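RNase NGR3 (Nicotiana glutinosa, PDB 1VD3) probably cleaves RNA as a ribonuclease of the T2 family and holds the nucleotide 2'-UMP in its active-site pocket. Local coordinates at residues Q6-F11 / L45-E50; S62-S67 / H96-H101; E66-D71 / L107-Y112. One frame throughout, in Å; residues are numbered along the deposited sequence.

Contact 1 of 3, residues Q6-F11 / L45-E50. With U2P (phosphoric acid mono-[2-(2,4-dioxo-3,4-dihydro-2H-pyrimidin-1-yl)-4-hydroxy-5-hydroxymethyl-tetrahydro-furan-3-yl] ester), chain B.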
loop_
_atom_site.group_PDB
_atom_site.type_symbol
_atom_site.label_atom_id
_atom_site.label_comp_id
_atom_site.label_asym_id
_atom_site.label_seq_id
_atom_site.Cartn_x
_atom_site.Cartn_y
_atom_site.Cartn_z
ATOM N N GLN A 6 -18.321 10.513 10.492
ATOM C CA GLN A 6 -19.043 9.467 11.211
ATOM C C GLN A 6 -18.119 8.659 12.113
ATOM O O GLN A 6 -18.577 7.842 12.913
ATOM C CB GLN A 6 -19.751 8.533 10.225
ATOM C CG GLN A 6 -20.985 9.146 9.583
ATOM C CD GLN A 6 -22.050 9.501 10.605
ATOM O OE1 GLN A 6 -22.603 8.626 11.273
ATOM N NE2 GLN A 6 -22.339 10.792 10.737
ATOM N N ASP A 7 -16.818 8.890 11.975
ATOM C CA ASP A 7 -15.815 8.205 12.782
ATOM C C ASP A 7 -15.649 6.732 12.410
ATOM O O ASP A 7 -16.556 6.101 11.869
ATOM C CB ASP A 7 -16.164 8.336 14.268
ATOM C CG ASP A 7 -15.063 7.827 15.176
ATOM O OD1 ASP A 7 -13.910 8.288 15.029
ATOM O OD2 ASP A 7 -15.351 6.971 16.039
ATOM N N PHE A 8 -14.471 6.199 12.708
ATOM C CA PHE A 8 -14.136 4.808 12.421
ATOM C C PHE A 8 -13.168 4.333 13.500
ATOM O O PHE A 8 -12.851 5.092 14.408
ATOM C CB PHE A 8 -13.514 4.706 11.027
ATOM C CG PHE A 8 -12.415 5.700 10.782
ATOM C CD1 PHE A 8 -11.082 5.333 10.923
ATOM C CD2 PHE A 8 -12.718 7.016 10.437
ATOM C CE1 PHE A 8 -10.062 6.261 10.727
ATOM C CE2 PHE A 8 -11.705 7.956 10.239
ATOM C CZ PHE A 8 -10.374 7.576 10.384
ATOM N N ASP A 9 -12.685 3.098 13.401
ATOM C CA ASP A 9 -11.798 2.564 14.429
ATOM C C ASP A 9 -10.298 2.668 14.180
ATOM O O ASP A 9 -9.529 2.891 15.118
ATOM C CB ASP A 9 -12.163 1.101 14.701
ATOM C CG ASP A 9 -13.598 0.938 15.162
ATOM O OD1 ASP A 9 -14.249 -0.046 14.748
ATOM O OD2 ASP A 9 -14.071 1.791 15.942
ATOM N N PHE A 10 -9.879 2.494 12.932
ATOM C CA PHE A 10 -8.462 2.562 12.591
ATOM C C PHE A 10 -8.292 2.623 11.075
ATOM O O PHE A 10 -9.270 2.539 10.328
ATOM C CB PHE A 10 -7.748 1.315 13.120
ATOM C CG PHE A 10 -8.213 0.037 12.468
ATOM C CD1 PHE A 10 -7.566 -0.466 11.344
ATOM C CD2 PHE A 10 -9.329 -0.640 12.956
ATOM C CE1 PHE A 10 -8.024 -1.621 10.712
ATOM C CE2 PHE A 10 -9.795 -1.796 12.331
ATOM C CZ PHE A 10 -9.141 -2.288 11.207
ATOM N N PHE A 11 -7.045 2.769 10.635
ATOM C CA PHE A 11 -6.727 2.799 9.212
ATOM C C PHE A 11 -5.920 1.584 8.827
ATOM O O PHE A 11 -5.055 1.142 9.576
ATOM C CB PHE A 11 -5.803 3.960 8.825
ATOM C CG PHE A 11 -6.426 5.310 8.870
ATOM C CD1 PHE A 11 -6.254 6.126 9.983
ATOM C CD2 PHE A 11 -7.087 5.817 7.756
ATOM C CE1 PHE A 11 -6.722 7.438 9.984
ATOM C CE2 PHE A 11 -7.561 7.130 7.747
ATOM C CZ PHE A 11 -7.376 7.942 8.863
ATOM N N LEU A 45 -4.762 4.485 2.010
ATOM C CA LEU A 45 -4.900 4.633 3.462
ATOM C C LEU A 45 -6.412 4.504 3.663
ATOM O O LEU A 45 -7.171 5.396 3.274
ATOM C CB LEU A 45 -4.408 6.016 3.897
ATOM C CG LEU A 45 -4.476 6.365 5.386
ATOM C CD1 LEU A 45 -3.729 5.326 6.213
ATOM C CD2 LEU A 45 -3.883 7.752 5.594
ATOM N N TRP A 46 -6.841 3.396 4.263
ATOM C CA TRP A 46 -8.264 3.117 4.421
ATOM C C TRP A 46 -8.898 3.127 5.806
ATOM O O TRP A 46 -8.509 2.355 6.678
ATOM C CB TRP A 46 -8.609 1.750 3.816
ATOM C CG TRP A 46 -8.051 1.425 2.466
ATOM C CD1 TRP A 46 -7.778 2.290 1.443
ATOM C CD2 TRP A 46 -7.800 0.110 1.954
ATOM N NE1 TRP A 46 -7.379 1.590 0.321
ATOM C CE2 TRP A 46 -7.384 0.251 0.612
ATOM C CE3 TRP A 46 -7.892 -1.177 2.503
ATOM C CZ2 TRP A 46 -7.056 -0.849 -0.190
ATOM C CZ3 TRP A 46 -7.566 -2.275 1.701
ATOM C CH2 TRP A 46 -7.155 -2.100 0.374
ATOM N N PRO A 47 -9.896 3.998 6.018
ATOM C CA PRO A 47 -10.581 4.057 7.312
ATOM C C PRO A 47 -11.322 2.716 7.414
ATOM O O PRO A 47 -11.941 2.284 6.439
ATOM C CB PRO A 47 -11.542 5.227 7.135
ATOM C CG PRO A 47 -10.800 6.133 6.185
ATOM C CD PRO A 47 -10.252 5.153 5.175
ATOM N N ASN A 48 -11.257 2.056 8.566
ATOM C CA ASN A 48 -11.908 0.752 8.733
ATOM C C ASN A 48 -12.585 0.609 10.098
ATOM O O ASN A 48 -12.321 1.385 11.020
ATOM C CB ASN A 48 -10.857 -0.358 8.567
ATOM C CG ASN A 48 -11.446 -1.670 8.075
ATOM O OD1 ASN A 48 -12.092 -2.403 8.828
ATOM N ND2 ASN A 48 -11.221 -1.976 6.800
ATOM N N TYR A 49 -13.461 -0.390 10.210
ATOM C CA TYR A 49 -14.164 -0.693 11.459
ATOM C C TYR A 49 -13.567 -1.980 12.014
ATOM O O TYR A 49 -13.061 -2.810 11.264
ATOM C CB TYR A 49 -15.654 -0.941 11.208
ATOM C CG TYR A 49 -16.437 0.248 10.715
ATOM C CD1 TYR A 49 -17.421 0.089 9.740
ATOM C CD2 TYR A 49 -16.237 1.520 11.251
ATOM C CE1 TYR A 49 -18.189 1.162 9.309
ATOM C CE2 TYR A 49 -17.004 2.606 10.828
ATOM C CZ TYR A 49 -17.978 2.415 9.855
ATOM O OH TYR A 49 -18.738 3.477 9.426
ATOM N N GLU A 50 -13.639 -2.160 13.327
ATOM C CA GLU A 50 -13.112 -3.371 13.929
ATOM C C GLU A 50 -14.003 -4.580 13.640
ATOM O O GLU A 50 -13.621 -5.720 13.911
ATOM C CB GLU A 50 -12.933 -3.172 15.438
ATOM C CG GLU A 50 -11.660 -2.413 15.775
ATOM C CD GLU A 50 -11.443 -2.244 17.262
ATOM O OE1 GLU A 50 -11.903 -3.111 18.035
ATOM O OE2 GLU A 50 -10.797 -1.250 17.652
HETATM O "O5'" U2P B . -8.961 -6.556 -3.459
HETATM C "C5'" U2P B . -10.045 -5.917 -2.741
HETATM C "C4'" U2P B . -10.158 -4.446 -3.163
HETATM O "O4'" U2P B . -11.270 -3.791 -2.388
HETATM C "C1'" U2P B . -10.875 -2.607 -1.522
HETATM N N1 U2P B . -11.046 -2.774 -0.013
HETATM C C6 U2P B . -10.736 -4.030 0.451
HETATM C C5 U2P B . -10.601 -4.315 1.835
HETATM C C4 U2P B . -10.851 -3.219 2.798
HETATM O O4 U2P B . -10.659 -3.350 4.003
HETATM N N3 U2P B . -11.328 -1.994 2.234
HETATM C C2 U2P B . -11.472 -1.711 0.854
HETATM O O2 U2P B . -11.921 -0.643 0.492
HETATM C "C2'" U2P B . -9.517 -2.254 -2.167
HETATM O "O2'" U2P B . -9.663 -1.409 -3.349
HETATM P P U2P B . -9.921 0.142 -3.386
HETATM O O1P U2P B . -10.257 1.025 -4.474
HETATM O O2P U2P B . -10.553 0.557 -2.096
HETATM O O3P U2P B . -8.562 0.628 -3.228
HETATM C "C3'" U2P B . -8.962 -3.601 -2.660
HETATM O "O3'" U2P B . -8.026 -3.335 -3.768
HETATM O O HOH W 1 -8.925 0.260 16.630
#
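A classic beta bulge joins the start of strand 10-16 to the end of strand 41-48 in the antiparallel sheet of this RNase T2 fold. Asp9 and Phe10 both face Asn48, whose O accepts two bonds: Asp9 N lies 3.0 Å from Asn48 O, nearly along the C=O axis, while Phe10 N approaches the same oxygen from above the carbonyl plane. In return, Asn48 N donates to Phe10 O at 2.7 Å. Asp9, the first residue of the bulge, also receives Glu50 N on the anti lone pair of OD1, 2.6 Å away, beyond strand 41-48.

Aromatic rings clothe the junction. Pro47 CB sits 3.7 Å from the centroid of the Phe8 ring, only 9° off its normal, in a CH-pi contact. Phe11 shares that side of the sheet with Pro47, and its CD2 meets Leu45 CG at 3.6 Å. On the other side of the sheet, Asn48 CB lies over one face of the Phe10 ring, offset toward the rim, a second CH-pi contact.

Trp46 turns away from segment 6-11 and lays one indole face against U2P, with CE3 3.5 Å from N3 of the uracil and CZ2 equally near C2' of the ribose. Its NE1 is hydrogen-bonded to Glu97 OE2, and its ring stacks on His101. An alanine here, with no indole for base, sugar or Glu97, would probably leave the nucleotide less firmly held and Glu97 less well fixed. A nucleotide pocket built at the end of a sheet strand, with the active-site helix beside it, is the arrangement of the RNase T2 family.

Contact 2 of 3, residues S62-S67 / H96-H101. With U2P (phosphoric acid mono-[2-(2,4-dioxo-3,4-dihydro-2H-pyrimidin-1-yl)-4-hydroxy-5-hydroxymethyl-tetrahydro-furan-3-yl] ester), chain B.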
loop_
_atom_site.group_PDB
_atom_site.type_symbol
_atom_site.label_atom_id
_atom_site.label_comp_id
_atom_site.label_asym_id
_atom_site.label_seq_id
_atom_site.Cartn_x
_atom_site.Cartn_y
_atom_site.Cartn_z
ATOM N N SER A 62 -17.331 15.658 -2.833
ATOM C CA SER A 62 -15.990 16.191 -2.615
ATOM C C SER A 62 -14.947 15.624 -3.566
ATOM O O SER A 62 -14.216 14.698 -3.212
ATOM C CB SER A 62 -15.547 15.918 -1.177
ATOM O OG SER A 62 -14.189 16.281 -0.991
ATOM N N SER A 63 -14.868 16.189 -4.766
ATOM C CA SER A 63 -13.905 15.738 -5.763
ATOM C C SER A 63 -12.484 16.111 -5.351
ATOM O O SER A 63 -12.281 16.993 -4.516
ATOM C CB SER A 63 -14.223 16.366 -7.120
ATOM O OG SER A 63 -14.156 17.779 -7.044
ATOM N N LEU A 64 -11.505 15.437 -5.944
ATOM C CA LEU A 64 -10.105 15.699 -5.640
ATOM C C LEU A 64 -9.647 17.015 -6.254
ATOM O O LEU A 64 -9.767 17.218 -7.462
ATOM C CB LEU A 64 -9.220 14.572 -6.179
ATOM C CG LEU A 64 -7.721 14.721 -5.899
ATOM C CD1 LEU A 64 -7.455 14.423 -4.431
ATOM C CD2 LEU A 64 -6.923 13.771 -6.776
ATOM N N ASP A 65 -9.127 17.905 -5.416
ATOM C CA ASP A 65 -8.621 19.191 -5.881
ATOM C C ASP A 65 -7.101 19.130 -5.889
ATOM O O ASP A 65 -6.453 19.276 -4.853
ATOM C CB ASP A 65 -9.094 20.331 -4.972
ATOM C CG ASP A 65 -8.402 21.648 -5.286
ATOM O OD1 ASP A 65 -8.166 21.928 -6.478
ATOM O OD2 ASP A 65 -8.097 22.407 -4.344
ATOM N N GLU A 66 -6.546 18.904 -7.074
ATOM C CA GLU A 66 -5.106 18.793 -7.267
ATOM C C GLU A 66 -4.309 19.993 -6.790
ATOM O O GLU A 66 -3.159 19.852 -6.369
ATOM C CB GLU A 66 -4.804 18.574 -8.744
ATOM C CG GLU A 66 -5.495 17.379 -9.342
ATOM C CD GLU A 66 -5.285 17.307 -10.832
ATOM O OE1 GLU A 66 -4.112 17.322 -11.261
ATOM O OE2 GLU A 66 -6.292 17.240 -11.570
ATOM N N SER A 67 -4.905 21.177 -6.868
ATOM C CA SER A 67 -4.214 22.384 -6.445
ATOM C C SER A 67 -3.750 22.282 -4.997
ATOM O O SER A 67 -2.708 22.823 -4.635
ATOM C CB SER A 67 -5.121 23.610 -6.611
ATOM O OG SER A 67 -6.238 23.558 -5.738
ATOM N N HIS A 96 -9.811 8.489 -6.991
ATOM C CA HIS A 96 -10.580 7.338 -6.552
ATOM C C HIS A 96 -10.357 7.020 -5.076
ATOM O O HIS A 96 -11.313 6.810 -4.334
ATOM C CB HIS A 96 -10.209 6.112 -7.388
ATOM C CG HIS A 96 -10.710 4.824 -6.816
ATOM N ND1 HIS A 96 -12.048 4.494 -6.784
ATOM C CD2 HIS A 96 -10.054 3.793 -6.235
ATOM C CE1 HIS A 96 -12.196 3.315 -6.206
ATOM N NE2 HIS A 96 -10.999 2.868 -5.864
ATOM N N GLU A 97 -9.095 6.962 -4.656
ATOM C CA GLU A 97 -8.783 6.662 -3.264
ATOM C C GLU A 97 -9.290 7.772 -2.346
ATOM O O GLU A 97 -9.792 7.499 -1.255
ATOM C CB GLU A 97 -7.275 6.461 -3.087
ATOM C CG GLU A 97 -6.758 5.177 -3.736
ATOM C CD GLU A 97 -7.339 3.918 -3.101
ATOM O OE1 GLU A 97 -7.796 3.024 -3.847
ATOM O OE2 GLU A 97 -7.327 3.814 -1.856
ATOM N N TRP A 98 -9.170 9.019 -2.790
ATOM C CA TRP A 98 -9.648 10.146 -1.991
ATOM C C TRP A 98 -11.163 10.069 -1.797
ATOM O O TRP A 98 -11.663 10.150 -0.677
ATOM C CB TRP A 98 -9.302 11.484 -2.655
ATOM C CG TRP A 98 -10.055 12.639 -2.040
ATOM C CD1 TRP A 98 -11.059 13.365 -2.616
ATOM C CD2 TRP A 98 -9.933 13.124 -0.696
ATOM N NE1 TRP A 98 -11.574 14.265 -1.713
ATOM C CE2 TRP A 98 -10.902 14.140 -0.527
ATOM C CE3 TRP A 98 -9.101 12.797 0.383
ATOM C CZ2 TRP A 98 -11.066 14.830 0.680
ATOM C CZ3 TRP A 98 -9.264 13.482 1.585
ATOM C CH2 TRP A 98 -10.240 14.489 1.723
ATOM N N LEU A 99 -11.895 9.914 -2.892
ATOM C CA LEU A 99 -13.353 9.849 -2.812
ATOM C C LEU A 99 -13.869 8.660 -2.009
ATOM O O LEU A 99 -14.736 8.808 -1.145
ATOM C CB LEU A 99 -13.956 9.807 -4.219
ATOM C CG LEU A 99 -13.875 11.098 -5.039
ATOM C CD1 LEU A 99 -14.388 10.846 -6.452
ATOM C CD2 LEU A 99 -14.693 12.184 -4.360
ATOM N N LYS A 100 -13.318 7.486 -2.290
ATOM C CA LYS A 100 -13.746 6.260 -1.636
ATOM C C LYS A 100 -13.302 6.110 -0.189
ATOM O O LYS A 100 -14.073 5.654 0.657
ATOM C CB LYS A 100 -13.258 5.047 -2.433
ATOM C CG LYS A 100 -13.718 3.714 -1.858
ATOM C CD LYS A 100 -13.331 2.557 -2.754
ATOM C CE LYS A 100 -13.844 1.241 -2.183
ATOM N NZ LYS A 100 -13.412 0.072 -2.988
ATOM N N HIS A 101 -12.066 6.502 0.094
ATOM C CA HIS A 101 -11.517 6.359 1.436
ATOM C C HIS A 101 -11.183 7.678 2.124
ATOM O O HIS A 101 -11.488 7.866 3.300
ATOM C CB HIS A 101 -10.262 5.492 1.369
ATOM C CG HIS A 101 -10.515 4.101 0.877
ATOM N ND1 HIS A 101 -11.214 3.170 1.613
ATOM C CD2 HIS A 101 -10.152 3.479 -0.270
ATOM C CE1 HIS A 101 -11.267 2.033 0.944
ATOM N NE2 HIS A 101 -10.630 2.194 -0.203
HETATM O "O5'" U2P B . -8.961 -6.556 -3.459
HETATM C "C5'" U2P B . -10.045 -5.917 -2.741
HETATM C "C4'" U2P B . -10.158 -4.446 -3.163
HETATM O "O4'" U2P B . -11.270 -3.791 -2.388
HETATM C "C1'" U2P B . -10.875 -2.607 -1.522
HETATM N N1 U2P B . -11.046 -2.774 -0.013
HETATM C C6 U2P B . -10.736 -4.030 0.451
HETATM C C5 U2P B . -10.601 -4.315 1.835
HETATM C C4 U2P B . -10.851 -3.219 2.798
HETATM O O4 U2P B . -10.659 -3.350 4.003
HETATM N N3 U2P B . -11.328 -1.994 2.234
HETATM C C2 U2P B . -11.472 -1.711 0.854
HETATM O O2 U2P B . -11.921 -0.643 0.492
HETATM C "C2'" U2P B . -9.517 -2.254 -2.167
HETATM O "O2'" U2P B . -9.663 -1.409 -3.349
HETATM P P U2P B . -9.921 0.142 -3.386
HETATM O O1P U2P B . -10.257 1.025 -4.474
HETATM O O2P U2P B . -10.553 0.557 -2.096
HETATM O O3P U2P B . -8.562 0.628 -3.228
HETATM C "C3'" U2P B . -8.962 -3.601 -2.660
HETATM O "O3'" U2P B . -8.026 -3.335 -3.768
#
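Two weak hydrogen bonds carry the polar part, both from one indole nitrogen. Trp98 NE1 points its N-H between two acceptors of a single serine: Ser62 O lies 3.1 Å from Trp98 NE1, though its place is less certain, and Ser62 OG lies 3.4 Å from that nitrogen, in the plane of the indole. Ser62 OG stands anti to its backbone N (chi1 173°), which brings hydroxyl and carbonyl to the same ring edge.

The apolar part is slight. Leu64 crosses the tryptophan obliquely, its CD1 resting 3.9 Å from Trp98 CB, and Phe113 of helix 109-123 touches both side chains. Leu64 N is buried without a polar partner.

Helix 91-102 is the active-site helix of the T2 fold, one side lying against segment 62-67 and another turned to the nucleotide. There His96 NE2 donates to U2P O1P over a very short 2.4 Å. U2P O2P is gripped twice, by His101 NE2 at 2.5 Å, almost straight at 170°, and by Lys100 NZ at 3.0 Å at the end of an extended chain. Glu97 OE1 stands 2.6 Å from U2P O3P, so one of the two acid groups probably holds a proton; Glu97 and His101 are predicted catalytic residues.

Contact 3 of 3, residues E66-D71 / L107-Y112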
loop_
_atom_site.group_PDB
_atom_site.type_symbol
_atom_site.label_atom_id
_atom_site.label_comp_id
_atom_site.label_asym_id
_atom_site.label_seq_id
_atom_site.Cartn_x
_atom_site.Cartn_y
_atom_site.Cartn_z
ATOM N N GLU A 66 -6.546 18.904 -7.074
ATOM C CA GLU A 66 -5.106 18.793 -7.267
ATOM C C GLU A 66 -4.309 19.993 -6.790
ATOM O O GLU A 66 -3.159 19.852 -6.369
ATOM C CB GLU A 66 -4.804 18.574 -8.744
ATOM C CG GLU A 66 -5.495 17.379 -9.342
ATOM C CD GLU A 66 -5.285 17.307 -10.832
ATOM O OE1 GLU A 66 -4.112 17.322 -11.261
ATOM O OE2 GLU A 66 -6.292 17.240 -11.570
ATOM N N SER A 67 -4.905 21.177 -6.868
ATOM C CA SER A 67 -4.214 22.384 -6.445
ATOM C C SER A 67 -3.750 22.282 -4.997
ATOM O O SER A 67 -2.708 22.823 -4.635
ATOM C CB SER A 67 -5.121 23.610 -6.611
ATOM O OG SER A 67 -6.238 23.558 -5.738
ATOM N N GLU A 68 -4.518 21.579 -4.171
ATOM C CA GLU A 68 -4.173 21.433 -2.760
ATOM C C GLU A 68 -2.964 20.545 -2.490
ATOM O O GLU A 68 -2.365 20.615 -1.416
ATOM C CB GLU A 68 -5.376 20.897 -1.983
ATOM C CG GLU A 68 -6.521 21.882 -1.878
ATOM C CD GLU A 68 -7.753 21.275 -1.242
ATOM O OE1 GLU A 68 -7.624 20.649 -0.170
ATOM O OE2 GLU A 68 -8.850 21.431 -1.810
ATOM N N ILE A 69 -2.608 19.704 -3.457
ATOM C CA ILE A 69 -1.470 18.807 -3.293
ATOM C C ILE A 69 -0.478 18.969 -4.443
ATOM O O ILE A 69 0.370 18.109 -4.670
ATOM C CB ILE A 69 -1.930 17.333 -3.230
ATOM C CG1 ILE A 69 -2.717 16.977 -4.493
ATOM C CG2 ILE A 69 -2.789 17.106 -1.989
ATOM C CD1 ILE A 69 -3.089 15.502 -4.591
ATOM N N SER A 70 -0.586 20.095 -5.141
ATOM C CA SER A 70 0.264 20.415 -6.284
ATOM C C SER A 70 1.741 20.074 -6.107
ATOM O O SER A 70 2.348 19.434 -6.967
ATOM C CB SER A 70 0.143 21.906 -6.611
ATOM O OG SER A 70 -1.208 22.273 -6.797
ATOM N N ASP A 71 2.314 20.517 -4.996
ATOM C CA ASP A 71 3.726 20.295 -4.708
ATOM C C ASP A 71 4.083 18.873 -4.281
ATOM O O ASP A 71 5.259 18.537 -4.154
ATOM C CB ASP A 71 4.189 21.292 -3.643
ATOM C CG ASP A 71 3.426 21.150 -2.340
ATOM O OD1 ASP A 71 2.191 20.963 -2.385
ATOM O OD2 ASP A 71 4.063 21.237 -1.273
ATOM N N LEU A 107 -9.789 13.472 7.632
ATOM C CA LEU A 107 -8.603 14.259 7.309
ATOM C C LEU A 107 -8.862 15.183 6.129
ATOM O O LEU A 107 -9.645 14.855 5.237
ATOM C CB LEU A 107 -7.435 13.343 6.939
ATOM C CG LEU A 107 -6.878 12.386 7.993
ATOM C CD1 LEU A 107 -5.802 11.516 7.358
ATOM C CD2 LEU A 107 -6.307 13.177 9.164
ATOM N N GLY A 108 -8.194 16.333 6.132
ATOM C CA GLY A 108 -8.321 17.265 5.030
ATOM C C GLY A 108 -7.611 16.600 3.870
ATOM O O GLY A 108 -6.824 15.675 4.088
ATOM N N GLU A 109 -7.864 17.050 2.647
ATOM C CA GLU A 109 -7.237 16.422 1.492
ATOM C C GLU A 109 -5.711 16.367 1.553
ATOM O O GLU A 109 -5.111 15.311 1.338
ATOM C CB GLU A 109 -7.670 17.124 0.203
ATOM C CG GLU A 109 -7.164 16.429 -1.043
ATOM C CD GLU A 109 -7.477 17.193 -2.311
ATOM O OE1 GLU A 109 -8.674 17.377 -2.618
ATOM O OE2 GLU A 109 -6.519 17.607 -2.997
ATOM N N ARG A 110 -5.067 17.490 1.843
ATOM C CA ARG A 110 -3.613 17.483 1.895
ATOM C C ARG A 110 -3.080 16.620 3.043
ATOM O O ARG A 110 -2.061 15.941 2.899
ATOM C CB ARG A 110 -3.073 18.911 2.014
ATOM C CG ARG A 110 -1.567 18.988 1.871
ATOM C CD ARG A 110 -1.052 20.417 2.002
ATOM N NE ARG A 110 0.406 20.442 1.975
ATOM C CZ ARG A 110 1.144 20.493 0.870
ATOM N NH1 ARG A 110 0.569 20.535 -0.329
ATOM N NH2 ARG A 110 2.467 20.487 0.967
ATOM N N ALA A 111 -3.780 16.637 4.174
ATOM C CA ALA A 111 -3.364 15.863 5.340
ATOM C C ALA A 111 -3.443 14.376 5.037
ATOM O O ALA A 111 -2.602 13.597 5.487
ATOM C CB ALA A 111 -4.252 16.197 6.541
ATOM N N TYR A 112 -4.464 13.994 4.273
ATOM C CA TYR A 112 -4.668 12.599 3.891
ATOM C C TYR A 112 -3.501 12.094 3.048
ATOM O O TYR A 112 -2.918 11.045 3.324
ATOM C CB TYR A 112 -5.970 12.458 3.087
ATOM C CG TYR A 112 -6.262 11.043 2.626
ATOM C CD1 TYR A 112 -6.702 10.067 3.526
ATOM C CD2 TYR A 112 -6.075 10.677 1.298
ATOM C CE1 TYR A 112 -6.944 8.758 3.107
ATOM C CE2 TYR A 112 -6.311 9.376 0.867
ATOM C CZ TYR A 112 -6.743 8.421 1.777
ATOM O OH TYR A 112 -6.953 7.134 1.353
HETATM O O HOH W 2 -6.181 20.081 2.441
#
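Arg110 NH1 is the best-held polar atom, gripped by two oxygens of segment 66-71. Asp71 OD1 takes one N-H at 2.7 Å from Arg110 NH1 along a nearly straight path (167°), and Glu68 O takes the other at 3.1 Å from the same nitrogen, on a lone pair in its carbonyl plane. NH2 completes the salt bridge with Asp71 OD2, 2.9 Å from Arg110 NH2. The guanidinium therefore meets the carboxylate end-on, two nitrogens to two syn lone pairs, with the planes only 9° apart. An Arg110 chain extended from CG to NE carries it there, while Asp71 CG takes the crowded position between its backbone N and carbonyl carbon (chi1 60°). Three bonds at the guanidinium edge fix its rotation.

Alongside the salt bridge, Ile69 CG2 packs 4.0 Å from Arg110 CA and touches the end of Glu109. The carboxylates of Glu68 and Glu109 are stacked, with OE2 of the former 4.1 Å from OE1 of the latter; Asp65 N donates to Glu109 OE1, which may ease the repulsion, although the carboxylate of Asp65 comes close to Glu68 OE2. A water bridges Glu68 OE1 to Arg110 N in the first turn of the helix, whose N-cap position is Gly108. The contact fastens the loop before helix 73-79 to the start of helix 109-123, while Glu109 leans on Trp98 of helix 91-102 and Tyr112 reaches Leu45 of strand 41-48.

How the contacts relate
From the N terminus, contact 1 closes the first loop, bringing residues 45-50 back to 6-11 and pairing two strands of the sheet before contacts 2 and 3 open. These two start from one continuous loop, their first segments overlapping at Glu66 and Ser67, and they cross: 62-67 reaches forward to helix 91-102, and 66-71 then reaches past it to helix 109-123. One loop is thereby tied to two successive helices, with the contact centres about 9 Å apart. Contacts 1 and 2 converge on U2P from sheet and helix, and touch where Pro47 packs on His101. Contact 3 adjoins contact 2 where Leu64 meets Glu109 and Trp98 meets Leu107, and reaches the sheet through Tyr112.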